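Local coordinates for protein uncharacterized HTH-type transcriptional regulator Rv2887 (Mycobacterium tuberculosis, PDB 5HSM) that represses transcription of a methyltransferase gene and several others by binding DNA as a homodimer, and also binds salicylate and para-aminosalicylic acid, at residues Arg42-Ala47 / Arg132-Arg137; Val60-Leu65 / Arg121-Arg126. One frame throughout, in Å; residues are numbered along the deposited sequence.

Interaction 1: residues Arg42-Ala47 / Arg132-Arg137; sequences RPEVSA and RAADAR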
ATOM      1  N   ARG A  42       8.252   0.470   6.390  1.00 23.57           N
ATOM      2  CA  ARG A  42       7.414  -0.590   6.949  1.00 29.30           C
ATOM      3  C   ARG A  42       8.204  -1.490   7.918  1.00 28.70           C
ATOM      4  O   ARG A  42       7.739  -1.746   9.041  1.00 26.10           O
ATOM      5  CB  ARG A  42       6.773  -1.432   5.841  1.00 39.19           C
ATOM      6  CG  ARG A  42       5.613  -2.258   6.335  1.00 50.15           C
ATOM      7  CD  ARG A  42       5.296  -3.417   5.402  1.00 63.51           C
ATOM      8  NE  ARG A  42       4.445  -4.421   6.051  1.00 80.52           N
ATOM      9  CZ  ARG A  42       4.767  -5.123   7.140  1.00 81.15           C
ATOM     10  NH1 ARG A  42       5.949  -4.973   7.730  1.00 80.60           N
ATOM     11  NH2 ARG A  42       3.902  -5.999   7.636  1.00 81.66           N
ATOM     12  N   PRO A  43       9.394  -1.965   7.513  1.00 26.92           N
ATOM     13  CA  PRO A  43      10.175  -2.731   8.497  1.00 26.42           C
ATOM     14  C   PRO A  43      10.618  -1.912   9.695  1.00 27.97           C
ATOM     15  O   PRO A  43      10.750  -2.480  10.773  1.00 27.86           O
ATOM     16  CB  PRO A  43      11.407  -3.184   7.706  1.00 33.87           C
ATOM     17  CG  PRO A  43      11.018  -3.106   6.295  1.00 33.32           C
ATOM     18  CD  PRO A  43      10.011  -2.023   6.173  1.00 29.11           C
ATOM     19  N   GLU A  44      10.891  -0.623   9.516  1.00 27.98           N
ATOM     20  CA  GLU A  44      11.289   0.213  10.652  1.00 25.90           C
ATOM     21  C   GLU A  44      10.158   0.266  11.687  1.00 24.06           C
ATOM     22  O   GLU A  44      10.382   0.120  12.903  1.00 23.05           O
ATOM     23  CB  GLU A  44      11.664   1.626  10.185  1.00 31.39           C
ATOM     24  CG  GLU A  44      12.227   2.540  11.285  1.00 31.57           C
ATOM     25  CD  GLU A  44      13.727   2.407  11.470  1.00 42.47           C
ATOM     26  OE1 GLU A  44      14.391   1.791  10.606  1.00 40.55           O
ATOM     27  OE2 GLU A  44      14.245   2.913  12.490  1.00 34.79           O
ATOM     28  N   VAL A  45       8.938   0.473  11.197  1.00 24.47           N
ATOM     29  CA  VAL A  45       7.759   0.523  12.060  1.00 20.92           C
ATOM     30  C   VAL A  45       7.465  -0.832  12.712  1.00 25.27           C
ATOM     31  O   VAL A  45       7.241  -0.920  13.922  1.00 25.41           O
ATOM     32  CB  VAL A  45       6.528   1.020  11.267  1.00 27.07           C
ATOM     33  CG1 VAL A  45       5.270   0.890  12.098  1.00 27.89           C
ATOM     34  CG2 VAL A  45       6.738   2.479  10.886  1.00 29.49           C
ATOM     35  N   SER A  46       7.492  -1.889  11.914  1.00 24.95           N
ATOM     36  CA  SER A  46       7.340  -3.240  12.434  1.00 24.90           C
ATOM     37  C   SER A  46       8.365  -3.569  13.541  1.00 22.98           C
ATOM     38  O   SER A  46       8.017  -4.142  14.583  1.00 25.15           O
ATOM     39  CB  SER A  46       7.456  -4.235  11.280  1.00 32.44           C
ATOM     40  OG  SER A  46       7.276  -5.553  11.733  1.00 38.99           O
ATOM     41  N   ALA A  47       9.629  -3.217  13.308  1.00 23.58           N
ATOM     42  CA  ALA A  47      10.686  -3.484  14.277  1.00 25.92           C
ATOM     43  C   ALA A  47      10.469  -2.684  15.554  1.00 29.08           C
ATOM     44  O   ALA A  47      10.774  -3.164  16.650  1.00 25.77           O
ATOM     45  CB  ALA A  47      12.050  -3.174  13.694  1.00 24.37           C
ATOM     46  N   ARG A 132       5.776   7.080  15.772  1.00 27.57           N
ATOM     47  CA  ARG A 132       6.240   8.433  15.439  1.00 29.58           C
ATOM     48  C   ARG A 132       7.768   8.523  15.514  1.00 24.97           C
ATOM     49  O   ARG A 132       8.416   9.195  14.683  1.00 25.52           O
ATOM     50  CB  ARG A 132       5.606   9.471  16.368  1.00 27.89           C
ATOM     51  CG  ARG A 132       4.083   9.483  16.298  1.00 28.15           C
ATOM     52  CD  ARG A 132       3.488  10.724  16.976  1.00 43.43           C
ATOM     53  NE  ARG A 132       3.590  11.895  16.107  1.00 60.57           N
ATOM     54  CZ  ARG A 132       2.754  12.155  15.102  1.00 53.50           C
ATOM     55  NH1 ARG A 132       1.752  11.329  14.834  1.00 57.85           N
ATOM     56  NH2 ARG A 132       2.921  13.239  14.358  1.00 44.20           N
ATOM     57  N   ALA A 133       8.342   7.831  16.504  1.00 22.36           N
ATOM     58  CA  ALA A 133       9.793   7.821  16.633  1.00 22.55           C
ATOM     59  C   ALA A 133      10.440   7.100  15.438  1.00 24.20           C
ATOM     60  O   ALA A 133      11.467   7.559  14.918  1.00 24.30           O
ATOM     61  CB  ALA A 133      10.220   7.169  17.949  1.00 27.44           C
ATOM     62  N   ALA A 134       9.851   5.986  15.007  1.00 23.07           N
ATOM     63  CA  ALA A 134      10.362   5.266  13.810  1.00 21.79           C
ATOM     64  C   ALA A 134      10.382   6.163  12.581  1.00 20.40           C
ATOM     65  O   ALA A 134      11.353   6.185  11.789  1.00 23.13           O
ATOM     66  CB  ALA A 134       9.517   4.036  13.526  1.00 24.28           C
ATOM     67  N   ASP A 135       9.289   6.904  12.417  1.00 20.57           N
ATOM     68  CA  ASP A 135       9.168   7.851  11.312  1.00 19.90           C
ATOM     69  C   ASP A 135      10.314   8.853  11.323  1.00 23.14           C
ATOM     70  O   ASP A 135      10.970   9.108  10.288  1.00 22.04           O
ATOM     71  CB  ASP A 135       7.834   8.585  11.407  1.00 21.39           C
ATOM     72  CG  ASP A 135       7.487   9.349  10.130  1.00 22.61           C
ATOM     73  OD1 ASP A 135       6.930   8.723   9.216  1.00 25.68           O
ATOM     74  OD2 ASP A 135       7.743  10.575  10.057  1.00 25.39           O
ATOM     75  N   ALA A 136      10.559   9.421  12.503  1.00 23.08           N
ATOM     76  CA  ALA A 136      11.648  10.384  12.647  1.00 22.77           C
ATOM     77  C   ALA A 136      13.012   9.762  12.350  1.00 25.68           C
ATOM     78  O   ALA A 136      13.894  10.420  11.789  1.00 24.01           O
ATOM     79  CB  ALA A 136      11.644  10.988  14.062  1.00 27.06           C
ATOM     80  N   ARG A 137      13.201   8.507  12.750  1.00 25.01           N
ATOM     81  CA  ARG A 137      14.472   7.832  12.492  1.00 27.90           C
ATOM     82  C   ARG A 137      14.737   7.693  11.001  1.00 26.24           C
ATOM     83  O   ARG A 137      15.882   7.838  10.553  1.00 25.80           O
ATOM     84  CB  ARG A 137      14.509   6.450  13.143  1.00 25.46           C
ATOM     85  CG  ARG A 137      14.750   6.500  14.648  1.00 27.73           C
ATOM     86  CD  ARG A 137      15.151   5.143  15.176  1.00 24.11           C
ATOM     87  NE  ARG A 137      14.104   4.127  15.042  1.00 22.41           N
ATOM     88  CZ  ARG A 137      13.101   3.974  15.901  1.00 23.97           C
ATOM     89  NH1 ARG A 137      12.969   4.798  16.940  1.00 25.59           N
ATOM     90  NH2 ARG A 137      12.224   3.001  15.723  1.00 26.25           N
TER
HETATM   91  O   HOH W   1      12.661   0.709  14.160  1.00 29.57           O
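E44 reaches from helix 29-49 to R137 on helix 118-139 and forms a salt bridge, its OE2 2.8 Å from R137 NE. The N-H points well at the oxygen (161°), which it meets nearly in line with the C-O bond, and OE2 lies at the edge of the guanidinium close to its plane; the carboxylate itself is turned 44° from that plane. With E44 CG anti to the backbone N, this methylene lies against A134, and the bend at chi2 (87°) carries the carboxylate on to the arginine. CG rests 3.8 Å from A134 CB, and V45 CG2 adds an apolar touch 4.1 Å from the same methyl. Alanine suits this place, since a single methyl fits the close approach, with the axes of the two segments 8.9 Å apart. A water accepts from R137 NH2 at 2.8 Å and donates to the backbone O of E44 at 2.7 Å, bridging the same two residues a second time. The CB of salicylate-binding D135 points away from 42-47, and its carboxylate accepts backbone N-H groups of L30 and G31 of the second subunit. Apolar contact beside a charged, hydrated pair implies a join whose polar half probably exchanges with solvent.

Interaction 2: residues Val60-Leu65 / Arg121-Arg126; sequences VCLRML and RALAKR. With SO4 (sulfate ion), chain C.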
ATOM      1  N   VAL A  60      -2.559  -1.209  13.700  1.00 25.44           N
ATOM      2  CA  VAL A  60      -3.578  -0.486  12.928  1.00 26.81           C
ATOM      3  C   VAL A  60      -4.984  -0.696  13.528  1.00 27.84           C
ATOM      4  O   VAL A  60      -5.742   0.273  13.744  1.00 28.10           O
ATOM      5  CB  VAL A  60      -3.534  -0.912  11.452  1.00 24.39           C
ATOM      6  CG1 VAL A  60      -4.718  -0.350  10.682  1.00 31.76           C
ATOM      7  CG2 VAL A  60      -2.216  -0.433  10.812  1.00 25.10           C
ATOM      8  N   CYS A  61      -5.316  -1.949  13.835  1.00 26.76           N
ATOM      9  CA  CYS A  61      -6.587  -2.266  14.493  1.00 24.76           C
ATOM     10  C   CYS A  61      -6.739  -1.554  15.845  1.00 28.58           C
ATOM     11  O   CYS A  61      -7.750  -0.898  16.113  1.00 25.42           O
ATOM     12  CB  CYS A  61      -6.719  -3.779  14.693  1.00 27.29           C
ATOM     13  SG  CYS A  61      -8.213  -4.305  15.571  1.00 32.01           S
ATOM     14  N   LEU A  62      -5.730  -1.712  16.699  1.00 26.83           N
ATOM     15  CA  LEU A  62      -5.669  -1.027  17.991  1.00 26.47           C
ATOM     16  C   LEU A  62      -5.929   0.486  17.883  1.00 35.20           C
ATOM     17  O   LEU A  62      -6.730   1.053  18.633  1.00 30.51           O
ATOM     18  CB  LEU A  62      -4.295  -1.290  18.622  1.00 29.23           C
ATOM     19  CG  LEU A  62      -4.057  -1.064  20.113  1.00 42.10           C
ATOM     20  CD1 LEU A  62      -4.948  -1.976  20.940  1.00 38.24           C
ATOM     21  CD2 LEU A  62      -2.593  -1.320  20.432  1.00 35.57           C
ATOM     22  N   ARG A  63      -5.258   1.135  16.940  1.00 28.10           N
ATOM     23  CA  ARG A  63      -5.387   2.572  16.768  1.00 36.50           C
ATOM     24  C   ARG A  63      -6.801   2.947  16.310  1.00 32.64           C
ATOM     25  O   ARG A  63      -7.399   3.924  16.803  1.00 28.07           O
ATOM     26  CB  ARG A  63      -4.340   3.081  15.770  1.00 32.43           C
ATOM     27  CG  ARG A  63      -4.387   4.575  15.565  1.00 51.15           C
ATOM     28  CD  ARG A  63      -3.017   5.135  15.271  1.00 53.47           C
ATOM     29  NE  ARG A  63      -3.023   6.595  15.249  1.00 55.65           N
ATOM     30  CZ  ARG A  63      -3.035   7.364  16.338  1.00 65.60           C
ATOM     31  NH1 ARG A  63      -3.050   6.821  17.552  1.00 57.67           N
ATOM     32  NH2 ARG A  63      -3.033   8.684  16.213  1.00 63.89           N
ATOM     33  N   MET A  64      -7.340   2.159  15.383  1.00 30.87           N
ATOM     34  CA  MET A  64      -8.699   2.393  14.894  1.00 30.71           C
ATOM     35  C   MET A  64      -9.726   2.297  16.026  1.00 38.63           C
ATOM     36  O   MET A  64     -10.645   3.119  16.130  1.00 32.37           O
ATOM     37  CB  MET A  64      -9.053   1.401  13.788  1.00 30.38           C
ATOM     38  CG  MET A  64      -8.398   1.703  12.462  1.00 30.62           C
ATOM     39  SD  MET A  64      -9.114   0.743  11.119  1.00 37.77           S
ATOM     40  CE  MET A  64      -8.631  -0.914  11.567  1.00 32.56           C
ATOM     41  N   LEU A  65      -9.567   1.284  16.868  1.00 28.39           N
ATOM     42  CA  LEU A  65     -10.456   1.107  18.015  1.00 29.57           C
ATOM     43  C   LEU A  65     -10.259   2.151  19.118  1.00 32.50           C
ATOM     44  O   LEU A  65     -11.200   2.470  19.857  1.00 29.76           O
ATOM     45  CB  LEU A  65     -10.282  -0.293  18.597  1.00 28.05           C
ATOM     46  CG  LEU A  65     -11.030  -1.378  17.828  1.00 28.96           C
ATOM     47  CD1 LEU A  65     -10.736  -2.744  18.429  1.00 29.40           C
ATOM     48  CD2 LEU A  65     -12.522  -1.089  17.869  1.00 34.59           C
ATOM     49  N   ARG A 121      -5.817   0.681  25.785  1.00 31.98           N
ATOM     50  CA  ARG A 121      -5.750   2.118  25.528  1.00 31.35           C
ATOM     51  C   ARG A 121      -4.328   2.602  25.822  1.00 30.22           C
ATOM     52  O   ARG A 121      -3.748   3.415  25.074  1.00 36.17           O
ATOM     53  CB  ARG A 121      -6.800   2.872  26.373  1.00 33.17           C
ATOM     54  CG  ARG A 121      -8.234   2.464  26.035  1.00 32.13           C
ATOM     55  CD  ARG A 121      -9.311   3.310  26.745  1.00 30.65           C
ATOM     56  NE  ARG A 121      -9.312   3.123  28.195  1.00 34.36           N
ATOM     57  CZ  ARG A 121     -10.015   2.194  28.840  1.00 38.51           C
ATOM     58  NH1 ARG A 121     -10.785   1.340  28.170  1.00 38.32           N
ATOM     59  NH2 ARG A 121      -9.956   2.123  30.166  1.00 34.58           N
ATOM     60  N   ALA A 122      -3.754   2.071  26.904  1.00 31.67           N
ATOM     61  CA  ALA A 122      -2.396   2.451  27.268  1.00 31.98           C
ATOM     62  C   ALA A 122      -1.431   2.031  26.163  1.00 32.79           C
ATOM     63  O   ALA A 122      -0.546   2.806  25.749  1.00 35.93           O
ATOM     64  CB  ALA A 122      -1.998   1.825  28.588  1.00 35.86           C
ATOM     65  N   LEU A 123      -1.623   0.804  25.685  1.00 28.41           N
ATOM     66  CA  LEU A 123      -0.774   0.230  24.633  1.00 32.99           C
ATOM     67  C   LEU A 123      -0.908   1.010  23.351  1.00 30.95           C
ATOM     68  O   LEU A 123       0.071   1.209  22.637  1.00 30.01           O
ATOM     69  CB  LEU A 123      -1.130  -1.238  24.378  1.00 31.55           C
ATOM     70  CG  LEU A 123      -0.237  -2.015  23.409  1.00 36.71           C
ATOM     71  CD1 LEU A 123       1.205  -2.073  23.935  1.00 38.73           C
ATOM     72  CD2 LEU A 123      -0.786  -3.414  23.176  1.00 34.95           C
ATOM     73  N   ALA A 124      -2.128   1.444  23.043  1.00 33.19           N
ATOM     74  CA  ALA A 124      -2.367   2.171  21.807  1.00 28.63           C
ATOM     75  C   ALA A 124      -1.549   3.449  21.839  1.00 41.97           C
ATOM     76  O   ALA A 124      -0.919   3.829  20.833  1.00 29.40           O
ATOM     77  CB  ALA A 124      -3.867   2.478  21.618  1.00 28.39           C
ATOM     78  N   LYS A 125      -1.523   4.102  23.005  1.00 32.24           N
ATOM     79  CA  LYS A 125      -0.778   5.358  23.048  1.00 33.75           C
ATOM     80  C   LYS A 125       0.742   5.132  23.022  1.00 27.79           C
ATOM     81  O   LYS A 125       1.457   5.838  22.289  1.00 32.18           O
ATOM     82  CB  LYS A 125      -1.209   6.210  24.251  1.00 38.47           C
ATOM     83  CG  LYS A 125      -2.529   6.953  23.968  1.00 48.12           C
ATOM     84  CD  LYS A 125      -2.787   7.031  22.435  1.00 75.72           C
ATOM     85  CE  LYS A 125      -3.610   8.236  21.953  1.00 68.18           C
ATOM     86  NZ  LYS A 125      -2.815   9.474  21.699  1.00 69.57           N
ATOM     87  N   ARG A 126       1.236   4.140  23.769  1.00 28.67           N
ATOM     88  CA  ARG A 126       2.665   3.837  23.726  1.00 32.18           C
ATOM     89  C   ARG A 126       3.119   3.476  22.303  1.00 28.99           C
ATOM     90  O   ARG A 126       4.187   3.906  21.835  1.00 31.79           O
ATOM     91  CB  ARG A 126       3.007   2.695  24.686  1.00 45.61           C
ATOM     92  CG  ARG A 126       4.142   3.024  25.645  1.00 76.04           C
ATOM     93  CD  ARG A 126       3.626   3.465  27.015  1.00 85.79           C
ATOM     94  NE  ARG A 126       3.033   2.362  27.777  1.00 97.88           N
ATOM     95  CZ  ARG A 126       2.511   2.481  28.997  1.00 91.08           C
ATOM     96  NH1 ARG A 126       2.502   3.656  29.616  1.00 94.08           N
ATOM     97  NH2 ARG A 126       1.996   1.421  29.604  1.00 86.17           N
TER
HETATM   98  S   SO4 C 202      -7.690   5.086  31.167  1.00 91.81           S
HETATM   99  O1  SO4 C 202      -6.275   4.854  30.897  1.00100.47           O
HETATM  100  O2  SO4 C 202      -8.159   4.083  32.122  1.00 87.58           O
HETATM  101  O3  SO4 C 202      -8.445   4.990  29.918  1.00 88.28           O
HETATM  102  O4  SO4 C 202      -7.856   6.426  31.725  1.00 94.42           O
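Sulfate oxygen O3 is gripped twice by R121, from NE at 2.7 Å and, weakly, from NH2 at 3.3 Å. The NE bond is the straighter of the two (155°), and a second weak bond runs from NH2 to O2. Thus the NE-NH2 edge of the guanidinium takes the ion, with the sulfur in its plane; a bend at chi3 (-66°) turns this edge to the anion. Arginine suits the place because its flat group offers adjacent N-H donors, although the sulfate probably came from the crystallisation liquor.

The close contacts between the helices are apolar and centre on L62. Its CG stands anti to the backbone N (chi1 -162°), which carries the branched end across to helix 118-139. There CD2 comes 3.8 Å from A124 CA, while CG lies 3.9 Å from A124 CB. L62 CD2 also meets L123, whose CG is 3.9 Å from it. A single branch of the leucine, CD2, therefore touches both residues, and the small side chain of A124 lets it come close to the backbone; L116 covers L62 as well. Beside this core R63, a salicylate-binding residue, forms salt bridges with E128 and with D27 of the second subunit. Its NH1 is 4.9 Å from K125 NZ, a proximity of like charges that these carboxylates would probably ease. The leucine-on-alanine contact thus joins helix 56-67 to the long helix 118-139 within the helical core of a MarR-family winged-HTH regulator.

Overall arrangement
From the N terminus, the chain runs through helix 29-49, which carries 42-47, and then helix 56-67, which carries 60-65. It continues through helices 73-79 and 84-96 and a partly unmodelled region before entering helix 118-139. That helix meets the earlier two in turn: 121-126 closes the shorter loop in interaction 2, and 132-137 closes the longer one in interaction 1, so interaction 2 is nested inside interaction 1. Their centres lie 16 Å apart and their nearest atoms about 6 Å apart, without touching. Helix 118-139 thereby ties together two successive helices, and residues at both contacts also meet the second subunit of the dimer.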